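Local coordinates for R.MvaI (Kocuria varians, PDB 2OA9), which is a monomeric restriction endonuclease of the MvaI/BcnI family that recognises its DNA target asymmetrically and probably cleaves it with metal ions, at residues S197-I211 with T230-Y242. Numbering follows the deposited sequence.
Sequences SLCRGIENGDIKVDI and TAFRINMEKLLEY. With CD (cadmium ion), chain F; CD (cadmium ion), chain E.
The phenol oxygen of Tyr242 is gripped by two groups, both at the ring edge and near its plane: Tyr242 OH donates to Asp206 OD2 over 2.6 Å, on the anti side of a carboxylate turned 75° from the ring, and accepts from Asn204 ND2 at 2.9 Å in a nearly straight bond within the amide plane. The ring fits as a knob among Ser197, Arg200, Gly201 and Asn204, with Tyr242 CE1 3.3 Å from Gly201 CA; a beta carbon on Gly201 would crowd the ring and collide with Ile207 CD1. Replacing Tyr242 by alanine is likely to open a gap against Gly201 and to leave Asp206 and Asn204 without their shared partner. The other oxygen of Asp206 makes a weak salt bridge to Lys238, and Asp206 with Glu241 forms a cadmium site.

Beyond Asp206 the two segments pair as antiparallel strands, with mutual backbone bonds joining Lys208 to Arg233 and Asp210 to Ala231. With its CG anti to the backbone N (chi1 -168°), Asp210 chelates a second cadmium ion through both oxygens, completed by His103 and waters; Arg233 NH1 makes a bent, salt-bridging hydrogen bond to Asp210 OD2 at 2.8 Å, from above the carboxylate plane. On the opposite sheet face Val209 CG2 packs 3.9 Å from Phe232 CE2, and Ile207 meets Ile234. This is a beta hairpin, strands 207-215 and 225-235, central in a five-stranded antiparallel sheet and flanked at one end by two helices.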
ATOM      1  N   SER A 197       5.152  11.240   5.845  1.00 14.33           N
ATOM      2  CA  SER A 197       5.039  10.004   6.620  1.00 13.92           C
ATOM      3  C   SER A 197       5.472   8.812   5.766  1.00 13.37           C
ATOM      4  O   SER A 197       6.116   7.883   6.245  1.00 14.03           O
ATOM      5  CB  SER A 197       3.604   9.798   7.075  1.00 15.23           C
ATOM      6  OG  SER A 197       3.228  10.679   8.088  1.00 17.41           O
ATOM      7  N   LEU A 198       5.127   8.862   4.487  1.00 13.72           N
ATOM      8  CA  LEU A 198       5.560   7.841   3.558  1.00 13.87           C
ATOM      9  C   LEU A 198       7.056   7.732   3.546  1.00 13.11           C
ATOM     10  O   LEU A 198       7.609   6.649   3.616  1.00 14.15           O
ATOM     11  CB  LEU A 198       5.042   8.151   2.154  1.00 13.55           C
ATOM     12  CG  LEU A 198       5.529   7.246   1.028  1.00 15.22           C
ATOM     13  CD1 LEU A 198       4.769   5.955   1.101  1.00 17.02           C
ATOM     14  CD2 LEU A 198       5.363   7.877  -0.361  1.00 17.86           C
ATOM     15  N   CYS A 199       7.721   8.877   3.421  1.00 13.87           N
ATOM     16  CA  CYS A 199       9.162   8.890   3.360  1.00 14.00           C
ATOM     17  C   CYS A 199       9.797   8.488   4.691  1.00 12.50           C
ATOM     18  O   CYS A 199      10.798   7.794   4.672  1.00 13.73           O
ATOM     19  CB  CYS A 199       9.647  10.256   2.932  1.00 13.65           C
ATOM     20  SG  CYS A 199       9.266  10.634   1.192  1.00 18.00           S
ATOM     21  N   ARG A 200       9.218   8.895   5.819  1.00 12.79           N
ATOM     22  CA  ARG A 200       9.714   8.413   7.113  1.00 13.42           C
ATOM     23  C   ARG A 200       9.606   6.901   7.201  1.00 11.93           C
ATOM     24  O   ARG A 200      10.508   6.210   7.649  1.00 12.95           O
ATOM     25  CB  ARG A 200       8.974   9.033   8.311  1.00 14.37           C
ATOM     26  CG  ARG A 200       9.233  10.497   8.536  1.00 17.93           C
ATOM     27  CD  ARG A 200       8.553  10.998   9.850  1.00 17.57           C
ATOM     28  NE  ARG A 200       7.079  10.859   9.893  1.00 21.27           N
ATOM     29  CZ  ARG A 200       6.356   9.817  10.423  1.00 22.59           C
ATOM     30  NH1 ARG A 200       6.925   8.788  10.988  1.00 20.79           N
ATOM     31  NH2 ARG A 200       5.025   9.824  10.413  1.00 23.88           N
ATOM     32  N   GLY A 201       8.512   6.369   6.701  1.00 12.25           N
ATOM     33  CA  GLY A 201       8.302   4.938   6.736  1.00 11.17           C
ATOM     34  C   GLY A 201       9.281   4.143   5.909  1.00 11.51           C
ATOM     35  O   GLY A 201       9.699   3.085   6.313  1.00 11.21           O
ATOM     36  N   ILE A 202       9.676   4.708   4.760  1.00 12.76           N
ATOM     37  CA  ILE A 202      10.773   4.125   3.987  1.00 13.45           C
ATOM     38  C   ILE A 202      12.091   4.144   4.773  1.00 13.29           C
ATOM     39  O   ILE A 202      12.762   3.132   4.909  1.00 13.55           O
ATOM     40  CB  ILE A 202      10.896   4.839   2.603  1.00 13.79           C
ATOM     41  CG1 ILE A 202       9.660   4.559   1.749  1.00 14.03           C
ATOM     42  CG2 ILE A 202      12.170   4.338   1.868  1.00 16.40           C
ATOM     43  CD1 ILE A 202       9.528   5.432   0.519  1.00 16.16           C
ATOM     44  N   GLU A 203      12.456   5.300   5.348  1.00 13.91           N
ATOM     45  CA  GLU A 203      13.681   5.418   6.156  1.00 14.16           C
ATOM     46  C   GLU A 203      13.705   4.416   7.310  1.00 14.26           C
ATOM     47  O   GLU A 203      14.745   3.871   7.663  1.00 14.56           O
ATOM     48  CB  GLU A 203      13.792   6.818   6.807  1.00 16.02           C
ATOM     49  CG  GLU A 203      13.884   7.958   5.847  1.00 19.49           C
ATOM     50  CD  GLU A 203      14.226   9.262   6.549  1.00 18.53           C
ATOM     51  OE1 GLU A 203      13.576   9.636   7.569  1.00 18.43           O
ATOM     52  OE2 GLU A 203      15.135   9.961   6.055  1.00 18.18           O
ATOM     53  N   ASN A 204      12.540   4.213   7.917  1.00 13.09           N
ATOM     54  CA  ASN A 204      12.399   3.336   9.103  1.00 13.90           C
ATOM     55  C   ASN A 204      12.469   1.848   8.781  1.00 14.21           C
ATOM     56  O   ASN A 204      12.646   1.051   9.675  1.00 16.11           O
ATOM     57  CB  ASN A 204      11.076   3.615   9.798  1.00 13.71           C
ATOM     58  CG  ASN A 204      11.015   5.030  10.393  1.00 14.65           C
ATOM     59  OD1 ASN A 204      12.047   5.686  10.543  1.00 16.08           O
ATOM     60  ND2 ASN A 204       9.828   5.493  10.694  1.00 12.90           N
ATOM     61  N   GLY A 205      12.341   1.498   7.498  1.00 14.02           N
ATOM     62  CA  GLY A 205      12.319   0.129   7.017  1.00 14.36           C
ATOM     63  C   GLY A 205      10.940  -0.494   6.997  1.00 13.86           C
ATOM     64  O   GLY A 205      10.793  -1.679   6.708  1.00 16.74           O
ATOM     65  N   ASP A 206       9.906   0.299   7.248  1.00 12.28           N
ATOM     66  CA  ASP A 206       8.525  -0.156   7.301  1.00 12.85           C
ATOM     67  C   ASP A 206       7.771  -0.103   5.990  1.00 13.43           C
ATOM     68  O   ASP A 206       6.787  -0.802   5.803  1.00 15.86           O
ATOM     69  CB  ASP A 206       7.730   0.667   8.353  1.00 12.45           C
ATOM     70  CG  ASP A 206       8.121   0.348   9.781  1.00 13.74           C
ATOM     71  OD1 ASP A 206       8.645  -0.742  10.097  1.00 15.24           O
ATOM     72  OD2 ASP A 206       7.904   1.216  10.689  1.00 10.83           O
ATOM     73  N   ILE A 207       8.257   0.687   5.056  1.00 12.83           N
ATOM     74  CA  ILE A 207       7.615   0.809   3.725  1.00 12.22           C
ATOM     75  C   ILE A 207       8.645   0.408   2.707  1.00 14.00           C
ATOM     76  O   ILE A 207       9.770   0.850   2.754  1.00 15.33           O
ATOM     77  CB  ILE A 207       7.073   2.229   3.500  1.00 13.94           C
ATOM     78  CG1 ILE A 207       6.082   2.601   4.622  1.00 13.05           C
ATOM     79  CG2 ILE A 207       6.464   2.433   2.109  1.00 15.53           C
ATOM     80  CD1 ILE A 207       5.380   3.937   4.453  1.00 14.37           C
ATOM     81  N   LYS A 208       8.263  -0.451   1.773  1.00 14.12           N
ATOM     82  CA  LYS A 208       9.222  -1.022   0.849  1.00 15.78           C
ATOM     83  C   LYS A 208       8.901  -0.526  -0.530  1.00 14.52           C
ATOM     84  O   LYS A 208       7.770  -0.231  -0.837  1.00 14.88           O
ATOM     85  CB  LYS A 208       9.102  -2.550   0.833  1.00 18.36           C
ATOM     86  CG  LYS A 208       9.286  -3.239   2.181  1.00 21.75           C
ATOM     87  CD  LYS A 208      10.456  -2.713   2.938  1.00 23.53           C
ATOM     88  CE  LYS A 208      10.764  -3.560   4.180  0.50 23.32           C
ATOM     89  NZ  LYS A 208      12.127  -3.271   4.676  0.50 21.85           N
ATOM     90  N   VAL A 209       9.924  -0.481  -1.373  1.00 13.98           N
ATOM     91  CA  VAL A 209       9.812  -0.091  -2.778  1.00 15.13           C
ATOM     92  C   VAL A 209      10.133  -1.360  -3.579  1.00 15.22           C
ATOM     93  O   VAL A 209      11.275  -1.819  -3.594  1.00 16.41           O
ATOM     94  CB  VAL A 209      10.810   1.036  -3.054  1.00 16.21           C
ATOM     95  CG1 VAL A 209      10.791   1.446  -4.484  1.00 19.33           C
ATOM     96  CG2 VAL A 209      10.497   2.253  -2.145  1.00 18.77           C
ATOM     97  N   ASP A 210       9.107  -1.940  -4.183  1.00 14.96           N
ATOM     98  CA  ASP A 210       9.196  -3.219  -4.905  1.00 14.85           C
ATOM     99  C   ASP A 210       9.364  -2.954  -6.401  1.00 13.87           C
ATOM    100  O   ASP A 210       8.413  -2.601  -7.095  1.00 15.12           O
ATOM    101  CB  ASP A 210       7.899  -4.012  -4.630  1.00 14.27           C
ATOM    102  CG  ASP A 210       7.939  -5.429  -5.047  1.00 18.68           C
ATOM    103  OD1 ASP A 210       8.396  -5.717  -6.155  1.00 19.81           O
ATOM    104  OD2 ASP A 210       7.412  -6.337  -4.357  1.00 18.26           O
ATOM    105  N   ILE A 211      10.591  -3.040  -6.855  1.00 13.65           N
ATOM    106  CA  ILE A 211      10.936  -2.822  -8.274  1.00 14.01           C
ATOM    107  C   ILE A 211      10.686  -4.127  -8.988  1.00 13.82           C
ATOM    108  O   ILE A 211      11.251  -5.152  -8.625  1.00 13.54           O
ATOM    109  CB  ILE A 211      12.376  -2.401  -8.378  1.00 14.02           C
ATOM    110  CG1 ILE A 211      12.590  -1.111  -7.602  1.00 16.36           C
ATOM    111  CG2 ILE A 211      12.796  -2.299  -9.860  1.00 15.50           C
ATOM    112  CD1 ILE A 211      14.058  -0.708  -7.489  1.00 18.30           C
ATOM    113  N   THR A 230       6.734   0.672 -10.222  1.00 18.88           N
ATOM    114  CA  THR A 230       7.335   0.307  -8.947  1.00 17.29           C
ATOM    115  C   THR A 230       6.307   0.462  -7.819  1.00 15.71           C
ATOM    116  O   THR A 230       5.639   1.485  -7.728  1.00 15.03           O
ATOM    117  CB  THR A 230       8.523   1.222  -8.725  1.00 18.87           C
ATOM    118  OG1 THR A 230       9.493   0.899  -9.756  1.00 20.77           O
ATOM    119  CG2 THR A 230       9.187   0.994  -7.393  1.00 18.37           C
ATOM    120  N   ALA A 231       6.165  -0.551  -6.998  1.00 14.39           N
ATOM    121  CA  ALA A 231       5.065  -0.593  -6.037  1.00 13.07           C
ATOM    122  C   ALA A 231       5.600  -0.134  -4.664  1.00 13.18           C
ATOM    123  O   ALA A 231       6.622  -0.615  -4.202  1.00 15.08           O
ATOM    124  CB  ALA A 231       4.469  -1.967  -5.958  1.00 14.18           C
ATOM    125  N   PHE A 232       4.828   0.716  -3.990  1.00 12.30           N
ATOM    126  CA  PHE A 232       5.139   1.198  -2.661  1.00 11.75           C
ATOM    127  C   PHE A 232       4.248   0.443  -1.723  1.00 11.46           C
ATOM    128  O   PHE A 232       3.029   0.523  -1.837  1.00 13.49           O
ATOM    129  CB  PHE A 232       4.955   2.725  -2.575  1.00 11.98           C
ATOM    130  CG  PHE A 232       6.002   3.492  -3.318  1.00 13.03           C
ATOM    131  CD1 PHE A 232       6.079   3.470  -4.690  1.00 15.71           C
ATOM    132  CD2 PHE A 232       6.942   4.232  -2.640  1.00 15.71           C
ATOM    133  CE1 PHE A 232       7.074   4.147  -5.343  1.00 15.28           C
ATOM    134  CE2 PHE A 232       7.923   4.948  -3.295  1.00 17.32           C
ATOM    135  CZ  PHE A 232       7.993   4.893  -4.651  1.00 13.96           C
ATOM    136  N   ARG A 233       4.860  -0.394  -0.884  1.00 11.48           N
ATOM    137  CA  ARG A 233       4.136  -1.420  -0.134  1.00 13.38           C
ATOM    138  C   ARG A 233       4.392  -1.341   1.357  1.00 13.00           C
ATOM    139  O   ARG A 233       5.457  -1.003   1.803  1.00 14.19           O
ATOM    140  CB  ARG A 233       4.531  -2.814  -0.644  1.00 14.57           C
ATOM    141  CG  ARG A 233       4.378  -2.969  -2.142  1.00 15.25           C
ATOM    142  CD  ARG A 233       4.721  -4.313  -2.703  1.00 18.38           C
ATOM    143  NE  ARG A 233       3.581  -5.187  -2.697  1.00 18.10           N
ATOM    144  CZ  ARG A 233       3.675  -6.465  -3.021  1.00 19.05           C
ATOM    145  NH1 ARG A 233       4.855  -6.946  -3.392  1.00 20.31           N
ATOM    146  NH2 ARG A 233       2.615  -7.257  -2.959  1.00 20.92           N
ATOM    147  N   ILE A 234       3.380  -1.705   2.121  1.00 11.94           N
ATOM    148  CA  ILE A 234       3.423  -1.639   3.572  1.00 12.94           C
ATOM    149  C   ILE A 234       2.529  -2.736   4.151  1.00 12.04           C
ATOM    150  O   ILE A 234       1.456  -3.015   3.615  1.00 11.19           O
ATOM    151  CB  ILE A 234       2.970  -0.221   4.091  1.00 11.82           C
ATOM    152  CG1 ILE A 234       3.216  -0.087   5.587  1.00 13.20           C
ATOM    153  CG2 ILE A 234       1.502   0.065   3.751  1.00 12.98           C
ATOM    154  CD1 ILE A 234       2.910   1.316   6.143  1.00 14.37           C
ATOM    155  N   ASN A 235       2.976  -3.328   5.246  1.00 11.66           N
ATOM    156  CA  ASN A 235       2.127  -4.247   6.017  1.00 11.90           C
ATOM    157  C   ASN A 235       0.930  -3.494   6.529  1.00 12.81           C
ATOM    158  O   ASN A 235       1.024  -2.341   6.977  1.00 12.34           O
ATOM    159  CB  ASN A 235       2.936  -4.836   7.144  1.00 11.57           C
ATOM    160  CG  ASN A 235       2.112  -5.662   8.084  1.00 11.46           C
ATOM    161  OD1 ASN A 235       1.423  -5.177   8.948  1.00 12.03           O
ATOM    162  ND2 ASN A 235       2.208  -6.985   7.897  1.00 14.34           N
ATOM    163  N   MET A 236      -0.237  -4.110   6.467  1.00 11.93           N
ATOM    164  CA  MET A 236      -1.469  -3.377   6.708  1.00 13.00           C
ATOM    165  C   MET A 236      -1.587  -2.914   8.156  1.00 13.49           C
ATOM    166  O   MET A 236      -2.116  -1.820   8.431  1.00 14.28           O
ATOM    167  CB  MET A 236      -2.683  -4.184   6.290  1.00 14.36           C
ATOM    168  CG  MET A 236      -3.989  -3.532   6.570  1.00 18.41           C
ATOM    169  SD  MET A 236      -5.387  -4.456   5.865  1.00 25.76           S
ATOM    170  CE  MET A 236      -4.564  -4.761   4.261  1.00 18.11           C
ATOM    171  N   GLU A 237      -1.171  -3.739   9.117  1.00 13.55           N
ATOM    172  CA  GLU A 237      -1.141  -3.247  10.516  1.00 14.03           C
ATOM    173  C   GLU A 237      -0.211  -2.093  10.650  1.00 15.09           C
ATOM    174  O   GLU A 237      -0.495  -1.123  11.360  1.00 14.83           O
ATOM    175  CB  GLU A 237      -0.664  -4.318  11.519  1.00 16.07           C
ATOM    176  CG  GLU A 237      -1.714  -5.243  12.043  1.00 16.75           C
ATOM    177  CD  GLU A 237      -2.508  -4.661  13.184  1.00 18.25           C
ATOM    178  OE1 GLU A 237      -3.252  -3.737  12.945  1.00 18.02           O
ATOM    179  OE2 GLU A 237      -2.423  -5.191  14.309  1.00 17.56           O
ATOM    180  N   LYS A 238       0.941  -2.201  10.005  1.00 14.59           N
ATOM    181  CA  LYS A 238       1.935  -1.177  10.095  1.00 16.14           C
ATOM    182  C   LYS A 238       1.443   0.166   9.625  1.00 15.64           C
ATOM    183  O   LYS A 238       1.890   1.211  10.095  1.00 17.41           O
ATOM    184  CB  LYS A 238       3.127  -1.619   9.299  1.00 17.68           C
ATOM    185  CG  LYS A 238       4.371  -0.916   9.653  1.00 21.60           C
ATOM    186  CD  LYS A 238       5.586  -1.817   9.445  1.00 28.41           C
ATOM    187  CE  LYS A 238       5.641  -3.043  10.353  1.00 29.43           C
ATOM    188  NZ  LYS A 238       6.462  -2.864  11.571  1.00 25.91           N
ATOM    189  N   LEU A 239       0.517   0.178   8.687  1.00 15.84           N
ATOM    190  CA  LEU A 239      -0.089   1.412   8.208  1.00 17.01           C
ATOM    191  C   LEU A 239      -0.763   2.239   9.325  1.00 17.22           C
ATOM    192  O   LEU A 239      -0.720   3.468   9.286  1.00 17.14           O
ATOM    193  CB  LEU A 239      -1.036   1.162   7.027  1.00 18.19           C
ATOM    194  CG  LEU A 239      -1.662   2.403   6.391  1.00 18.90           C
ATOM    195  CD1 LEU A 239      -0.620   3.401   5.919  1.00 19.18           C
ATOM    196  CD2 LEU A 239      -2.553   1.945   5.218  1.00 20.36           C
ATOM    197  N   LEU A 240      -1.265   1.596  10.388  1.00 15.51           N
ATOM    198  CA  LEU A 240      -1.822   2.295  11.538  1.00 14.96           C
ATOM    199  C   LEU A 240      -0.793   3.080  12.329  1.00 16.15           C
ATOM    200  O   LEU A 240      -1.149   3.934  13.128  1.00 18.74           O
ATOM    201  CB  LEU A 240      -2.562   1.334  12.479  1.00 14.71           C
ATOM    202  CG  LEU A 240      -3.660   0.505  11.796  1.00 14.96           C
ATOM    203  CD1 LEU A 240      -4.318  -0.407  12.766  1.00 14.31           C
ATOM    204  CD2 LEU A 240      -4.725   1.439  11.131  1.00 15.46           C
ATOM    205  N   GLU A 241       0.483   2.821  12.111  1.00 15.64           N
ATOM    206  CA  GLU A 241       1.545   3.651  12.716  1.00 15.57           C
ATOM    207  C   GLU A 241       1.744   4.970  11.988  1.00 15.79           C
ATOM    208  O   GLU A 241       2.084   5.993  12.587  1.00 16.55           O
ATOM    209  CB  GLU A 241       2.859   2.863  12.723  1.00 15.24           C
ATOM    210  CG  GLU A 241       4.160   3.631  13.034  1.00 15.57           C
ATOM    211  CD  GLU A 241       5.426   2.794  13.010  1.00 14.34           C
ATOM    212  OE1 GLU A 241       5.347   1.566  13.006  1.00 13.41           O
ATOM    213  OE2 GLU A 241       6.532   3.374  13.006  1.00 16.64           O
ATOM    214  N   TYR A 242       1.536   4.951  10.677  1.00 15.64           N
ATOM    215  CA  TYR A 242       1.849   6.092   9.807  1.00 14.78           C
ATOM    216  C   TYR A 242       0.669   6.948   9.355  1.00 16.33           C
ATOM    217  O   TYR A 242       0.856   8.125   9.040  1.00 17.45           O
ATOM    218  CB  TYR A 242       2.571   5.618   8.546  1.00 15.14           C
ATOM    219  CG  TYR A 242       3.928   5.082   8.877  1.00 13.40           C
ATOM    220  CD1 TYR A 242       5.043   5.929   8.932  1.00 10.89           C
ATOM    221  CD2 TYR A 242       4.129   3.733   9.230  1.00 11.15           C
ATOM    222  CE1 TYR A 242       6.266   5.470   9.296  1.00 14.30           C
ATOM    223  CE2 TYR A 242       5.377   3.238   9.594  1.00 11.65           C
ATOM    224  CZ  TYR A 242       6.459   4.118   9.618  1.00  9.98           C
ATOM    225  OH  TYR A 242       7.664   3.688   9.976  1.00 11.07           O
TER
HETATM  226 CD    CD F 903       7.959  -7.971  -5.866  1.00 23.70          CD
HETATM  227 CD    CD E 900      -3.764  -3.656  15.305  1.00 17.52          CD
HETATM  228  O   HOH W   1       0.399  10.410   7.592  1.00 23.61           O
HETATM  229  O   HOH W   2       6.617   6.000  12.436  1.00 25.37           O
HETATM  230  O   HOH W   3       4.245   7.771  12.516  1.00 31.45           O
HETATM  231  O   HOH W   4       5.711  -3.173   6.410  1.00 22.19           O
HETATM  232  O   HOH W   5      10.177  -7.895  -5.037  1.00 25.15           O
HETATM  233  O   HOH W   6       5.772  -7.812  -6.699  1.00 31.22           O
HETATM  234  O   HOH W   7       7.306  -9.658  -4.557  1.00 25.07           O